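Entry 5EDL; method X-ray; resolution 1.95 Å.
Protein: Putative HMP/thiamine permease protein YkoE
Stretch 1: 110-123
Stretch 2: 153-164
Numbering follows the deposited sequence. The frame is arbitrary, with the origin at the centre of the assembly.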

ATOM      1  N   SER A 110       5.366   9.484  -9.731  1.00 27.89           N
ATOM      2  CA  SER A 110       4.426   9.344 -10.835  1.00 30.00           C
ATOM      3  C   SER A 110       3.642   8.024 -10.686  1.00 33.91           C
ATOM      4  O   SER A 110       4.079   7.103  -9.992  1.00 29.61           O
ATOM      5  N   LEU A 111       2.487   7.950 -11.339  1.00 31.28           N
ATOM      6  CA  LEU A 111       1.597   6.799 -11.210  1.00 30.53           C
ATOM      7  C   LEU A 111       2.273   5.457 -11.533  1.00 26.92           C
ATOM      8  O   LEU A 111       2.077   4.487 -10.810  1.00 25.84           O
ATOM      9  N   PRO A 112       3.055   5.401 -12.620  1.00 28.04           N
ATOM     10  CA  PRO A 112       3.768   4.162 -12.956  1.00 33.13           C
ATOM     11  C   PRO A 112       4.686   3.688 -11.824  1.00 35.80           C
ATOM     12  O   PRO A 112       4.795   2.477 -11.612  1.00 26.16           O
ATOM     13  N   VAL A 113       5.326   4.616 -11.113  1.00 26.73           N
ATOM     14  CA  VAL A 113       6.167   4.231  -9.990  1.00 25.98           C
ATOM     15  C   VAL A 113       5.315   3.740  -8.805  1.00 24.67           C
ATOM     16  O   VAL A 113       5.677   2.767  -8.154  1.00 24.07           O
ATOM     17  N   LEU A 114       4.186   4.398  -8.546  1.00 24.87           N
ATOM     18  CA  LEU A 114       3.271   3.946  -7.498  1.00 26.93           C
ATOM     19  C   LEU A 114       2.754   2.535  -7.816  1.00 26.93           C
ATOM     20  O   LEU A 114       2.666   1.675  -6.933  1.00 22.49           O
ATOM     21  N   MET A 115       2.425   2.302  -9.082  1.00 24.33           N
ATOM     22  CA  MET A 115       1.919   0.997  -9.496  1.00 24.88           C
ATOM     23  C   MET A 115       2.992  -0.083  -9.356  1.00 25.20           C
ATOM     24  O   MET A 115       2.707  -1.168  -8.842  1.00 26.98           O
ATOM     25  N   LEU A 116       4.220   0.228  -9.779  1.00 26.46           N
ATOM     26  CA  LEU A 116       5.361  -0.655  -9.558  1.00 27.33           C
ATOM     27  C   LEU A 116       5.565  -0.985  -8.079  1.00 23.01           C
ATOM     28  O   LEU A 116       5.926  -2.095  -7.731  1.00 22.80           O
ATOM     29  N   ALA A 117       5.390   0.012  -7.229  1.00 22.77           N
ATOM     30  CA  ALA A 117       5.546  -0.176  -5.795  1.00 25.67           C
ATOM     31  C   ALA A 117       4.507  -1.191  -5.288  1.00 25.54           C
ATOM     32  O   ALA A 117       4.845  -2.114  -4.545  1.00 22.59           O
ATOM     33  N   GLY A 118       3.253  -1.007  -5.706  1.00 22.15           N
ATOM     34  CA  GLY A 118       2.198  -1.977  -5.460  1.00 23.10           C
ATOM     35  C   GLY A 118       2.604  -3.375  -5.911  1.00 22.76           C
ATOM     36  O   GLY A 118       2.456  -4.345  -5.158  1.00 23.55           O
ATOM     37  N   MET A 119       3.132  -3.475  -7.131  1.00 23.57           N
ATOM     38  CA  MET A 119       3.573  -4.758  -7.686  1.00 22.00           C
ATOM     39  C   MET A 119       4.756  -5.355  -6.921  1.00 23.64           C
ATOM     40  O   MET A 119       4.901  -6.581  -6.850  1.00 22.38           O
ATOM     41  N   GLY A 120       5.599  -4.492  -6.358  1.00 22.01           N
ATOM     42  CA  GLY A 120       6.693  -4.941  -5.513  1.00 22.24           C
ATOM     43  C   GLY A 120       6.146  -5.687  -4.305  1.00 23.89           C
ATOM     44  O   GLY A 120       6.662  -6.738  -3.918  1.00 23.71           O
ATOM     45  N   SER A 121       5.084  -5.152  -3.713  1.00 24.53           N
ATOM     46  CA  SER A 121       4.448  -5.825  -2.588  1.00 24.23           C
ATOM     47  C   SER A 121       3.811  -7.139  -3.051  1.00 21.44           C
ATOM     48  O   SER A 121       3.856  -8.127  -2.338  1.00 21.70           O
ATOM     49  N   SER A 122       3.215  -7.121  -4.240  1.00 21.31           N
ATOM     50  CA  SER A 122       2.622  -8.316  -4.824  1.00 21.47           C
ATOM     51  C   SER A 122       3.664  -9.439  -4.916  1.00 21.79           C
ATOM     52  O   SER A 122       3.419 -10.561  -4.486  1.00 22.01           O
ATOM     53  N   VAL A 123       4.826  -9.122  -5.472  1.00 22.10           N
ATOM     54  CA  VAL A 123       5.885 -10.101  -5.630  1.00 22.54           C
ATOM     55  C   VAL A 123       6.417 -10.602  -4.281  1.00 24.89           C
ATOM     56  O   VAL A 123       6.582 -11.817  -4.079  1.00 23.17           O
ATOM     57  N   SER A 153      -3.767  -6.350  -9.258  1.00 24.41           N
ATOM     58  CA  SER A 153      -4.454  -5.829  -8.083  1.00 24.49           C
ATOM     59  C   SER A 153      -3.540  -4.885  -7.290  1.00 27.62           C
ATOM     60  O   SER A 153      -3.990  -3.862  -6.782  1.00 23.20           O
ATOM     61  N   GLY A 154      -2.262  -5.243  -7.184  1.00 22.57           N
ATOM     62  CA  GLY A 154      -1.279  -4.368  -6.572  1.00 21.98           C
ATOM     63  C   GLY A 154      -1.150  -3.056  -7.348  1.00 25.43           C
ATOM     64  O   GLY A 154      -1.100  -1.980  -6.763  1.00 23.12           O
ATOM     65  N   ALA A 155      -1.104  -3.143  -8.672  1.00 25.90           N
ATOM     66  CA  ALA A 155      -0.983  -1.939  -9.500  1.00 24.34           C
ATOM     67  C   ALA A 155      -2.221  -1.044  -9.318  1.00 25.70           C
ATOM     68  O   ALA A 155      -2.095   0.175  -9.174  1.00 24.88           O
ATOM     69  N   LEU A 156      -3.404  -1.661  -9.272  1.00 24.30           N
ATOM     70  CA  LEU A 156      -4.652  -0.906  -9.285  1.00 25.10           C
ATOM     71  C   LEU A 156      -5.192  -0.517  -7.898  1.00 26.28           C
ATOM     72  O   LEU A 156      -5.565   0.635  -7.690  1.00 28.47           O
ATOM     73  N   LEU A 157      -5.244  -1.468  -6.965  1.00 25.49           N
ATOM     74  CA  LEU A 157      -5.841  -1.224  -5.651  1.00 24.11           C
ATOM     75  C   LEU A 157      -4.867  -0.619  -4.650  1.00 23.32           C
ATOM     76  O   LEU A 157      -5.284  -0.078  -3.637  1.00 26.60           O
ATOM     77  N   ALA A 158      -3.573  -0.727  -4.920  1.00 22.65           N
ATOM     78  CA  ALA A 158      -2.594  -0.043  -4.089  1.00 22.20           C
ATOM     79  C   ALA A 158      -2.074   1.203  -4.806  1.00 24.81           C
ATOM     80  O   ALA A 158      -2.232   2.315  -4.302  1.00 24.91           O
ATOM     81  N   GLY A 159      -1.488   1.024  -5.988  1.00 24.44           N
ATOM     82  CA  GLY A 159      -0.892   2.135  -6.717  1.00 23.68           C
ATOM     83  C   GLY A 159      -1.891   3.209  -7.145  1.00 30.42           C
ATOM     84  O   GLY A 159      -1.800   4.360  -6.718  1.00 24.35           O
ATOM     85  N   LEU A 160      -2.843   2.836  -7.991  1.00 24.22           N
ATOM     86  CA  LEU A 160      -3.814   3.794  -8.508  1.00 25.28           C
ATOM     87  C   LEU A 160      -4.800   4.278  -7.434  1.00 25.81           C
ATOM     88  O   LEU A 160      -5.039   5.473  -7.294  1.00 25.89           O
ATOM     89  N   LEU A 161      -5.380   3.342  -6.693  1.00 25.08           N
ATOM     90  CA  LEU A 161      -6.335   3.693  -5.652  1.00 25.44           C
ATOM     91  C   LEU A 161      -5.658   4.470  -4.516  1.00 24.93           C
ATOM     92  O   LEU A 161      -6.262   5.354  -3.921  1.00 25.55           O
ATOM     93  N   GLY A 162      -4.408   4.129  -4.233  1.00 24.04           N
ATOM     94  CA  GLY A 162      -3.631   4.825  -3.225  1.00 23.82           C
ATOM     95  C   GLY A 162      -3.377   6.273  -3.618  1.00 24.25           C
ATOM     96  O   GLY A 162      -3.464   7.168  -2.787  1.00 24.62           O
ATOM     97  N   LYS A 163      -3.076   6.498  -4.894  1.00 26.18           N
ATOM     98  CA  LYS A 163      -2.893   7.858  -5.383  1.00 26.25           C
ATOM     99  C   LYS A 163      -4.206   8.642  -5.302  1.00 29.79           C
ATOM    100  O   LYS A 163      -4.214   9.792  -4.867  1.00 26.60           O
ATOM    101  N   ALA A 164      -5.302   8.011  -5.715  1.00 26.51           N
ATOM    102  CA  ALA A 164      -6.620   8.637  -5.668  1.00 28.05           C
ATOM    103  C   ALA A 164      -7.036   9.039  -4.247  1.00 27.79           C
ATOM    104  O   ALA A 164      -7.518  10.143  -4.022  1.00 28.71           O
TER

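This is a close, glycine-mediated crossing of two helices, sealed by apolar side chains and made without a single hydrogen bond from one stretch to the other. The axes of helix 111-123 and helix 153-164 approach to 7.0 Å, with their N-to-C directions 121° apart, and the contact buries 482 Å² in all.

Three glycines make such proximity possible. The CA atoms of Met-115 and Gly-159 are 4.1 Å apart, and those of Gly-118 and Gly-154 are 4.4 Å apart, so backbone lies almost directly on backbone. A CB on Gly-118 would sit 2.1 Å from Gly-154 O; one on Gly-159 would sit 2.7 Å from Met-115 CA; and one on Gly-154 would sit 2.3 Å from Ser-122 OG. With hydrogen in that place instead, Gly-118 CA lies 3.5 Å from Gly-154 O in a CA-H...O contact, with an angle of 155° at the hydrogen. The wider pi-type turn at 154-160 falls in this same region: Gly-154 O accepts a bond from Gly-159 N, and Ala-155 O one from Leu-160 N.

Met-115 flanks the glycine crossing, its CB directed sideways. Its m, t, t rotamer carries the flexible thioether across the partner helix, bringing CG to 3.3 Å from Ala-155 O and CE to 3.8 Å from Leu-160 CB and 4.2 Å from Leu-156 CD2. The small methyl of Ala-155 packs against two methionines: its CB is 4.0 Å from Met-115 CB and 4.1 Å from Met-119 CG. Met-119 adopts m, t, p.

Toward the start of the first helix, larger side chains fill the space beside the crossing. Leu-111 (t, p) points sideways at CB, but its end comes nearer, placing CD2 3.8 Å from CD1 of Leu-160, also t, p. Leu-114 (m, t) points toward the partner and sets CD1 3.6 Å from Lys-163 CB. Lys-163 suits this place because its long aliphatic portion can pack like a hydrocarbon: with chi1 to chi3 all t, its CD lies 4.0 Å from Leu-111 CD1, while NZ finds its hydrogen bond elsewhere in the structure.

At the other end, Ser-122 (m) points toward the second helix, where its compact side chain fits against glycine, with OG 3.6 Å from Gly-154 CA. That hydroxyl is also hydrogen-bonded elsewhere, so it can be buried here without an unmet polar need. Ala-158 likewise points toward the first helix, its methyl CB resting 4.2 Å from Gly-118 CA.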

ATOM      1  CB  SER A 110       5.157   9.392 -12.185  1.00 31.30           C
ATOM      2  OG  SER A 110       5.894   8.196 -12.403  1.00 31.40           O
ATOM      3  CB  LEU A 111       0.370   6.972 -12.101  1.00 32.92           C
ATOM      4  CG  LEU A 111      -0.648   5.826 -12.028  1.00 27.83           C
ATOM      5  CD1 LEU A 111      -1.152   5.651 -10.603  1.00 26.54           C
ATOM      6  CD2 LEU A 111      -1.819   6.082 -12.996  1.00 34.28           C
ATOM      7  CB  PRO A 112       4.585   4.550 -14.192  1.00 29.68           C
ATOM      8  CG  PRO A 112       3.829   5.704 -14.792  1.00 37.56           C
ATOM      9  CD  PRO A 112       3.282   6.458 -13.625  1.00 29.71           C
ATOM     10  CB  VAL A 113       7.089   5.376  -9.539  1.00 29.65           C
ATOM     11  CG1 VAL A 113       7.853   4.962  -8.272  1.00 26.03           C
ATOM     12  CG2 VAL A 113       8.068   5.755 -10.678  1.00 28.16           C
ATOM     13  CB  LEU A 114       2.097   4.920  -7.340  1.00 23.73           C
ATOM     14  CG  LEU A 114       2.458   6.382  -7.027  1.00 24.26           C
ATOM     15  CD1 LEU A 114       1.193   7.188  -6.754  1.00 24.49           C
ATOM     16  CD2 LEU A 114       3.420   6.476  -5.850  1.00 24.00           C
ATOM     17  CB  MET A 115       1.387   1.051 -10.926  1.00 27.41           C
ATOM     18  CG  MET A 115       0.060   1.802 -11.055  1.00 25.23           C
ATOM     19  SD  MET A 115      -0.564   1.716 -12.746  1.00 36.83           S
ATOM     20  CE  MET A 115      -2.207   2.391 -12.539  1.00 51.50           C
ATOM     21  CB  LEU A 116       6.638  -0.018 -10.095  1.00 29.39           C
ATOM     22  CG  LEU A 116       7.519  -0.775 -11.076  1.00 39.65           C
ATOM     23  CD1 LEU A 116       6.718  -1.682 -12.000  1.00 34.68           C
ATOM     24  CD2 LEU A 116       8.338   0.239 -11.877  1.00 40.87           C
ATOM     25  CB  ALA A 117       5.410   1.168  -5.072  1.00 22.42           C
ATOM     26  CB  MET A 119       3.933  -4.591  -9.162  1.00 22.80           C
ATOM     27  CG  MET A 119       2.711  -4.303 -10.034  1.00 23.24           C
ATOM     28  SD  MET A 119       3.080  -3.698 -11.699  1.00 33.50           S
ATOM     29  CE  MET A 119       4.088  -5.044 -12.308  1.00 26.25           C
ATOM     30  CB  SER A 121       3.391  -4.932  -1.928  1.00 22.69           C
ATOM     31  OG  SER A 121       3.986  -3.804  -1.306  1.00 23.73           O
ATOM     32  CB  SER A 122       2.050  -8.018  -6.209  1.00 21.64           C
ATOM     33  OG  SER A 122       0.973  -7.106  -6.133  1.00 21.72           O
ATOM     34  CB  VAL A 123       7.049  -9.526  -6.461  1.00 23.03           C
ATOM     35  CG1 VAL A 123       8.244 -10.466  -6.432  1.00 30.97           C
ATOM     36  CG2 VAL A 123       6.603  -9.268  -7.900  1.00 23.72           C
ATOM     37  CB  SER A 153      -4.946  -6.981  -7.181  1.00 27.94           C
ATOM     38  OG  SER A 153      -5.571  -6.484  -6.004  1.00 24.10           O
ATOM     39  CB  ALA A 155      -0.795  -2.313 -10.969  1.00 24.49           C
ATOM     40  CB  LEU A 156      -5.726  -1.683 -10.045  1.00 26.25           C
ATOM     41  CG  LEU A 156      -5.431  -1.924 -11.525  1.00 27.25           C
ATOM     42  CD1 LEU A 156      -6.560  -2.717 -12.188  1.00 28.65           C
ATOM     43  CD2 LEU A 156      -5.168  -0.628 -12.263  1.00 36.63           C
ATOM     44  CB  LEU A 157      -6.416  -2.519  -5.065  1.00 24.30           C
ATOM     45  CG  LEU A 157      -7.568  -3.148  -5.853  1.00 25.64           C
ATOM     46  CD1 LEU A 157      -8.175  -4.317  -5.067  1.00 25.80           C
ATOM     47  CD2 LEU A 157      -8.613  -2.098  -6.200  1.00 29.26           C
ATOM     48  CB  ALA A 158      -1.456  -0.967  -3.715  1.00 22.46           C
ATOM     49  CB  LEU A 160      -4.593   3.187  -9.682  1.00 26.30           C
ATOM     50  CG  LEU A 160      -5.648   4.100 -10.329  1.00 28.76           C
ATOM     51  CD1 LEU A 160      -4.990   5.331 -10.950  1.00 28.39           C
ATOM     52  CD2 LEU A 160      -6.434   3.350 -11.390  1.00 29.03           C
ATOM     53  CB  LEU A 161      -7.018   2.439  -5.097  1.00 25.46           C
ATOM     54  CG  LEU A 161      -8.089   2.733  -4.042  1.00 26.47           C
ATOM     55  CD1 LEU A 161      -9.199   3.608  -4.646  1.00 27.57           C
ATOM     56  CD2 LEU A 161      -8.657   1.450  -3.422  1.00 32.83           C
ATOM     57  CB  LYS A 163      -2.367   7.865  -6.821  1.00 25.50           C
ATOM     58  CG  LYS A 163      -2.242   9.267  -7.430  1.00 26.52           C
ATOM     59  CD  LYS A 163      -1.594   9.238  -8.822  1.00 27.16           C
ATOM     60  CE  LYS A 163      -1.239  10.654  -9.321  1.00 28.31           C
ATOM     61  NZ  LYS A 163      -2.437  11.496  -9.513  1.00 29.37           N
ATOM     62  CB  ALA A 164      -7.667   7.710  -6.272  1.00 28.32           C
TER